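Local coordinates for adenosine kinase, putative (Trypanosoma brucei, PDB 3OTX), which probably phosphorylates adenosine to AMP with ATP and magnesium in purine salvage and is caught here with a bisubstrate-like dinucleotide inhibitor, at residues A113-C125 with V137-H150. The protein carries 1 engineered substitution. Residues are numbered along the deposited sequence; the frame is centred on the assembly and turned at random.
With AP5 (bis(adenosine)-5'-pentaphosphate), chain C.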
loop_
_atom_site.group_PDB
_atom_site.type_symbol
_atom_site.label_atom_id
_atom_site.label_comp_id
_atom_site.label_asym_id
_atom_site.label_seq_id
_atom_site.Cartn_x
_atom_site.Cartn_y
_atom_site.Cartn_z
ATOM N N ALA A 113 14.858 7.423 -0.320
ATOM C CA ALA A 113 15.790 7.172 -1.404
ATOM C C ALA A 113 15.079 7.391 -2.740
ATOM O O ALA A 113 14.958 6.483 -3.577
ATOM C CB ALA A 113 16.364 5.758 -1.285
ATOM N N VAL A 114 14.579 8.621 -2.925
ATOM C CA VAL A 114 13.735 8.956 -4.097
ATOM C C VAL A 114 14.540 9.508 -5.251
ATOM O O VAL A 114 15.626 10.101 -5.053
ATOM C CB VAL A 114 12.591 9.963 -3.702
ATOM C CG1 VAL A 114 11.608 9.267 -2.729
ATOM C CG2 VAL A 114 13.177 11.252 -3.094
ATOM N N GLU A 115 14.025 9.227 -6.438
ATOM C CA GLU A 115 14.531 9.790 -7.668
ATOM C C GLU A 115 13.892 11.143 -7.878
ATOM O O GLU A 115 12.753 11.310 -7.493
ATOM C CB GLU A 115 14.149 8.861 -8.828
ATOM C CG GLU A 115 14.751 9.283 -10.175
ATOM C CD GLU A 115 14.592 8.246 -11.253
ATOM O OE1 GLU A 115 13.777 7.319 -11.080
ATOM O OE2 GLU A 115 15.269 8.397 -12.320
ATOM N N HIS A 116 14.602 12.074 -8.510
ATOM C CA HIS A 116 13.980 13.309 -8.977
ATOM C C HIS A 116 13.993 13.308 -10.473
ATOM O O HIS A 116 14.996 12.926 -11.102
ATOM C CB HIS A 116 14.713 14.567 -8.506
ATOM C CG HIS A 116 14.704 14.739 -7.023
ATOM N ND1 HIS A 116 13.896 15.653 -6.378
ATOM C CD2 HIS A 116 15.376 14.082 -6.057
ATOM C CE1 HIS A 116 14.095 15.565 -5.074
ATOM N NE2 HIS A 116 14.990 14.623 -4.852
ATOM N N THR A 117 12.870 13.712 -11.052
ATOM C CA THR A 117 12.761 13.840 -12.505
ATOM C C THR A 117 12.280 15.248 -12.862
ATOM O O THR A 117 11.641 15.935 -12.039
ATOM C CB THR A 117 11.804 12.758 -13.112
ATOM O OG1 THR A 117 11.766 12.883 -14.545
ATOM C CG2 THR A 117 10.373 12.908 -12.607
ATOM N N THR A 118 12.589 15.683 -14.086
ATOM C CA THR A 118 12.026 16.916 -14.597
ATOM C C THR A 118 10.961 16.626 -15.670
ATOM O O THR A 118 10.432 17.546 -16.318
ATOM C CB THR A 118 13.150 17.815 -15.155
ATOM O OG1 THR A 118 13.762 17.158 -16.272
ATOM C CG2 THR A 118 14.222 18.098 -14.058
ATOM N N LYS A 119 10.636 15.352 -15.850
ATOM C CA LYS A 119 9.754 14.940 -16.951
ATOM C C LYS A 119 8.260 15.139 -16.708
ATOM O O LYS A 119 7.463 15.161 -17.660
ATOM C CB LYS A 119 10.011 13.480 -17.306
ATOM C CG LYS A 119 11.398 13.209 -17.880
ATOM C CD LYS A 119 11.622 11.716 -18.025
ATOM C CE LYS A 119 12.946 11.425 -18.719
ATOM N NZ LYS A 119 13.429 10.038 -18.430
ATOM N N ALA A 120 7.879 15.201 -15.434
ATOM C CA ALA A 120 6.513 15.450 -15.034
ATOM C C ALA A 120 6.588 15.941 -13.605
ATOM O O ALA A 120 7.537 15.614 -12.877
ATOM C CB ALA A 120 5.667 14.157 -15.090
ATOM N N GLY A 121 5.563 16.675 -13.201
ATOM C CA GLY A 121 5.452 17.155 -11.816
ATOM C C GLY A 121 5.155 15.980 -10.898
ATOM O O GLY A 121 4.753 14.923 -11.364
ATOM N N SER A 122 5.369 16.165 -9.594
ATOM C CA SER A 122 5.064 15.108 -8.639
ATOM C C SER A 122 3.613 14.691 -8.745
ATOM O O SER A 122 2.725 15.520 -9.031
ATOM C CB SER A 122 5.404 15.582 -7.221
ATOM O OG SER A 122 6.784 15.796 -7.137
ATOM N N GLY A 123 3.400 13.389 -8.526
ATOM C CA GLY A 123 2.081 12.807 -8.637
ATOM C C GLY A 123 1.088 13.292 -7.599
ATOM O O GLY A 123 1.464 13.796 -6.536
ATOM N N ALA A 124 -0.196 13.121 -7.920
ATOM C CA ALA A 124 -1.262 13.506 -7.009
ATOM C C ALA A 124 -2.406 12.513 -7.147
ATOM O O ALA A 124 -2.559 11.857 -8.199
ATOM C CB ALA A 124 -1.763 14.952 -7.322
ATOM N N CYS A 125 -3.235 12.427 -6.114
ATOM C CA CYS A 125 -4.370 11.513 -6.149
ATOM C C CYS A 125 -5.568 12.320 -5.720
ATOM O O CYS A 125 -5.569 12.903 -4.630
ATOM C CB CYS A 125 -4.152 10.322 -5.207
ATOM S SG CYS A 125 -5.518 9.092 -5.395
ATOM N N VAL A 137 -8.651 8.837 -7.711
ATOM C CA VAL A 137 -8.177 8.982 -9.097
ATOM C C VAL A 137 -6.708 9.399 -9.068
ATOM O O VAL A 137 -6.393 10.521 -8.726
ATOM C CB VAL A 137 -9.010 10.014 -9.824
ATOM C CG1 VAL A 137 -8.543 10.167 -11.294
ATOM C CG2 VAL A 137 -10.500 9.604 -9.809
ATOM N N ALA A 138 -5.809 8.483 -9.418
ATOM C CA ALA A 138 -4.359 8.718 -9.236
ATOM C C ALA A 138 -3.725 9.196 -10.537
ATOM O O ALA A 138 -3.826 8.505 -11.571
ATOM C CB ALA A 138 -3.672 7.420 -8.770
ATOM N N ASP A 139 -3.081 10.368 -10.489
ATOM C CA ASP A 139 -2.300 10.916 -11.595
ATOM C C ASP A 139 -0.849 10.786 -11.211
ATOM O O ASP A 139 -0.315 11.606 -10.446
ATOM C CB ASP A 139 -2.720 12.367 -11.807
ATOM C CG ASP A 139 -1.914 13.066 -12.875
ATOM O OD1 ASP A 139 -1.113 12.403 -13.560
ATOM O OD2 ASP A 139 -2.099 14.284 -13.032
ATOM N N LEU A 140 -0.206 9.691 -11.643
ATOM C CA LEU A 140 1.129 9.385 -11.145
ATOM C C LEU A 140 2.194 10.454 -11.408
ATOM O O LEU A 140 3.123 10.567 -10.611
ATOM C CB LEU A 140 1.641 8.051 -11.660
ATOM C CG LEU A 140 0.860 6.791 -11.249
ATOM C CD1 LEU A 140 1.671 5.471 -11.490
ATOM C CD2 LEU A 140 0.327 6.826 -9.867
ATOM N N GLY A 141 2.101 11.154 -12.539
ATOM C CA GLY A 141 3.108 12.177 -12.856
ATOM C C GLY A 141 4.513 11.591 -12.762
ATOM O O GLY A 141 4.809 10.528 -13.350
ATOM N N ALA A 142 5.352 12.265 -11.984
ATOM C CA ALA A 142 6.730 11.854 -11.801
ATOM C C ALA A 142 6.855 10.380 -11.388
ATOM O O ALA A 142 7.847 9.724 -11.728
ATOM C CB ALA A 142 7.381 12.753 -10.777
ATOM N N ALA A 143 5.885 9.849 -10.635
ATOM C CA ALA A 143 6.028 8.487 -10.117
ATOM C C ALA A 143 6.133 7.470 -11.253
ATOM O O ALA A 143 6.773 6.435 -11.115
ATOM C CB ALA A 143 4.892 8.131 -9.141
ATOM N N ASN A 144 5.549 7.794 -12.404
ATOM C CA ASN A 144 5.570 6.873 -13.531
ATOM C C ASN A 144 6.906 6.867 -14.259
ATOM O O ASN A 144 7.110 6.061 -15.159
ATOM C CB ASN A 144 4.484 7.244 -14.525
ATOM C CG ASN A 144 4.036 6.087 -15.368
ATOM O OD1 ASN A 144 3.843 6.222 -16.584
ATOM N ND2 ASN A 144 3.845 4.952 -14.748
ATOM N N HIS A 145 7.799 7.768 -13.884
ATOM C CA HIS A 145 9.121 7.886 -14.521
ATOM C C HIS A 145 10.263 7.290 -13.692
ATOM O O HIS A 145 11.444 7.491 -14.023
ATOM C CB HIS A 145 9.405 9.364 -14.815
ATOM C CG HIS A 145 8.461 9.952 -15.817
ATOM N ND1 HIS A 145 8.733 9.959 -17.169
ATOM C CD2 HIS A 145 7.260 10.561 -15.675
ATOM C CE1 HIS A 145 7.733 10.533 -17.816
ATOM N NE2 HIS A 145 6.830 10.915 -16.932
ATOM N N LEU A 146 9.932 6.553 -12.636
ATOM C CA LEU A 146 10.961 5.857 -11.848
ATOM C C LEU A 146 11.806 4.974 -12.802
ATOM O O LEU A 146 11.266 4.162 -13.549
ATOM C CB LEU A 146 10.311 5.045 -10.732
ATOM C CG LEU A 146 11.267 4.234 -9.846
ATOM C CD1 LEU A 146 12.212 5.119 -9.088
ATOM C CD2 LEU A 146 10.442 3.397 -8.870
ATOM N N SER A 147 13.118 5.225 -12.815
ATOM C CA SER A 147 14.003 4.618 -13.823
ATOM C C SER A 147 14.838 3.416 -13.345
ATOM O O SER A 147 15.130 3.254 -12.145
ATOM C CB SER A 147 14.943 5.703 -14.381
ATOM O OG SER A 147 15.932 6.064 -13.424
ATOM N N SER A 148 15.258 2.604 -14.318
ATOM C CA SER A 148 16.158 1.527 -14.017
ATOM C C SER A 148 17.482 2.090 -13.536
ATOM O O SER A 148 18.108 1.497 -12.665
ATOM C CB SER A 148 16.362 0.648 -15.250
ATOM O OG SER A 148 15.114 0.097 -15.642
ATOM N N GLU A 149 17.867 3.264 -14.056
ATOM C CA GLU A 149 19.111 3.901 -13.592
ATOM C C GLU A 149 19.008 4.151 -12.081
ATOM O O GLU A 149 19.945 3.848 -11.299
ATOM C CB GLU A 149 19.394 5.221 -14.324
ATOM C CG GLU A 149 19.794 5.089 -15.802
ATOM C CD GLU A 149 18.768 4.358 -16.689
ATOM O OE1 GLU A 149 17.530 4.554 -16.551
ATOM O OE2 GLU A 149 19.223 3.572 -17.548
ATOM N N HIS A 150 17.868 4.672 -11.644
ATOM C CA HIS A 150 17.719 4.915 -10.218
ATOM C C HIS A 150 17.734 3.606 -9.428
ATOM O O HIS A 150 18.314 3.523 -8.348
ATOM C CB HIS A 150 16.417 5.686 -9.929
ATOM C CG HIS A 150 16.280 6.081 -8.488
ATOM N ND1 HIS A 150 17.092 7.025 -7.898
ATOM C CD2 HIS A 150 15.476 5.600 -7.499
ATOM C CE1 HIS A 150 16.780 7.135 -6.616
ATOM N NE2 HIS A 150 15.808 6.277 -6.347
HETATM P PA AP5 C . -10.444 -2.948 5.360
HETATM O O1A AP5 C . -11.754 -2.193 5.159
HETATM O O2A AP5 C . -10.529 -4.429 5.052
HETATM O O3A AP5 C . -9.231 -2.370 4.473
HETATM P PB AP5 C . -9.317 -1.810 2.962
HETATM O O1B AP5 C . -10.548 -2.270 2.244
HETATM O O2B AP5 C . -8.000 -2.102 2.330
HETATM O O3B AP5 C . -9.442 -0.258 3.294
HETATM P PG AP5 C . -9.950 1.000 2.460
HETATM O O1G AP5 C . -10.393 2.026 3.457
HETATM O O2G AP5 C . -11.105 0.718 1.525
HETATM O O3G AP5 C . -8.613 1.441 1.808
HETATM P PD AP5 C . -8.292 2.662 0.797
HETATM O O1D AP5 C . -9.504 3.502 0.438
HETATM O O2D AP5 C . -7.489 2.046 -0.314
HETATM O O3D AP5 C . -7.382 3.594 1.744
HETATM P PE AP5 C . -5.788 3.460 1.958
HETATM O O1E AP5 C . -5.410 2.008 2.031
HETATM O O2E AP5 C . -5.367 4.364 3.115
HETATM O O5F AP5 C . -9.935 -2.635 6.849
HETATM C C5F AP5 C . -8.643 -3.058 7.284
HETATM C C4F AP5 C . -8.644 -3.157 8.790
HETATM O O4F AP5 C . -9.078 -1.915 9.362
HETATM C C3F AP5 C . -9.635 -4.165 9.363
HETATM O O3F AP5 C . -9.041 -5.439 9.419
HETATM C C2F AP5 C . -9.994 -3.579 10.698
HETATM O O2F AP5 C . -8.995 -3.886 11.638
HETATM C C1F AP5 C . -9.928 -2.072 10.430
HETATM N N9A AP5 C . -11.240 -1.478 10.044
HETATM C C8A AP5 C . -11.610 -1.016 8.777
HETATM N N7A AP5 C . -12.879 -0.532 8.868
HETATM C C5A AP5 C . -13.304 -0.661 10.147
HETATM C C6A AP5 C . -14.461 -0.308 10.805
HETATM N N6A AP5 C . -15.431 0.386 10.203
HETATM N N1A AP5 C . -14.567 -0.572 12.149
HETATM C C2A AP5 C . -13.537 -1.160 12.866
HETATM N N3A AP5 C . -12.379 -1.497 12.198
HETATM C C4A AP5 C . -12.255 -1.235 10.883
HETATM O O5J AP5 C . -5.172 4.042 0.572
HETATM C C5J AP5 C . -5.418 5.388 0.204
HETATM C C4J AP5 C . -4.169 5.819 -0.546
HETATM O O4J AP5 C . -4.110 5.188 -1.836
HETATM C C3J AP5 C . -4.140 7.312 -0.890
HETATM O O3J AP5 C . -3.220 7.943 0.002
HETATM C C2J AP5 C . -3.700 7.367 -2.362
HETATM O O2J AP5 C . -2.660 8.306 -2.611
HETATM C C1J AP5 C . -3.216 5.958 -2.598
HETATM N N9B AP5 C . -3.242 5.555 -4.012
HETATM C C8B AP5 C . -4.354 5.546 -4.810
HETATM N N7B AP5 C . -3.949 5.157 -6.047
HETATM C C5B AP5 C . -2.600 4.920 -6.022
HETATM C C6B AP5 C . -1.687 4.495 -6.995
HETATM N N6B AP5 C . -2.006 4.301 -8.285
HETATM N N1B AP5 C . -0.383 4.403 -6.594
HETATM C C2B AP5 C . 0.050 4.593 -5.302
HETATM N N3B AP5 C . -0.841 5.054 -4.355
HETATM C C4B AP5 C . -2.152 5.173 -4.724
HETATM O O HOH W 1 13.550 9.068 -14.331
HETATM O O HOH W 2 10.787 8.359 -18.045
#
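E115 reaches across to the N-terminus of helix 148-151, while A124 and D139 pair in the antiparallel hairpin 122-130/133-141 of the small sheet that forms the lid in this PfkB (ribokinase-like) kinase. At the helix, E115 OE1 accepts from S147 N at 2.8 Å through its syn lone pair, and S147 OG donates to E115 OE2 at 2.7 Å, 31° out of the carboxylate plane. Because the E115 CB bond points toward 137-150, CB lies above the middle of the H150 imidazole, 3.6 Å from the centroid, a CH-pi contact; the extended chain beyond it (chi1 -174°) carries the carboxylate past the ring to S147. That ring is held at its edge as well, since H150 NE2 donates to A113 O, which lies almost in the ring plane. S147 OG is used twice, because as N-cap it also accepts from H150 N. A water joins E115 OE2 to H145 O.

Farther along, K119 CB lies off-centre above one face of the H145 ring, and a second water links K119 NZ with H145 ND1. T117 CG2 meets A142 CB at 3.5 Å, within the type II' turn L140-A143, where phi of 53° at G141 favours glycine; A142 N donates to G121 O.

At this end of the hairpin A124 and D139 exchange N-H...O bonds in both directions, and strand 17-23 flanks it through backbone bonds of L18 to G123 and C125. C125 and A138 share the sheet face turned to the inhibitor, where A138 CB lies 3.6 Å from N7B of the adenine and C125 CB 3.6 Å from the ribose hydroxyl O2J.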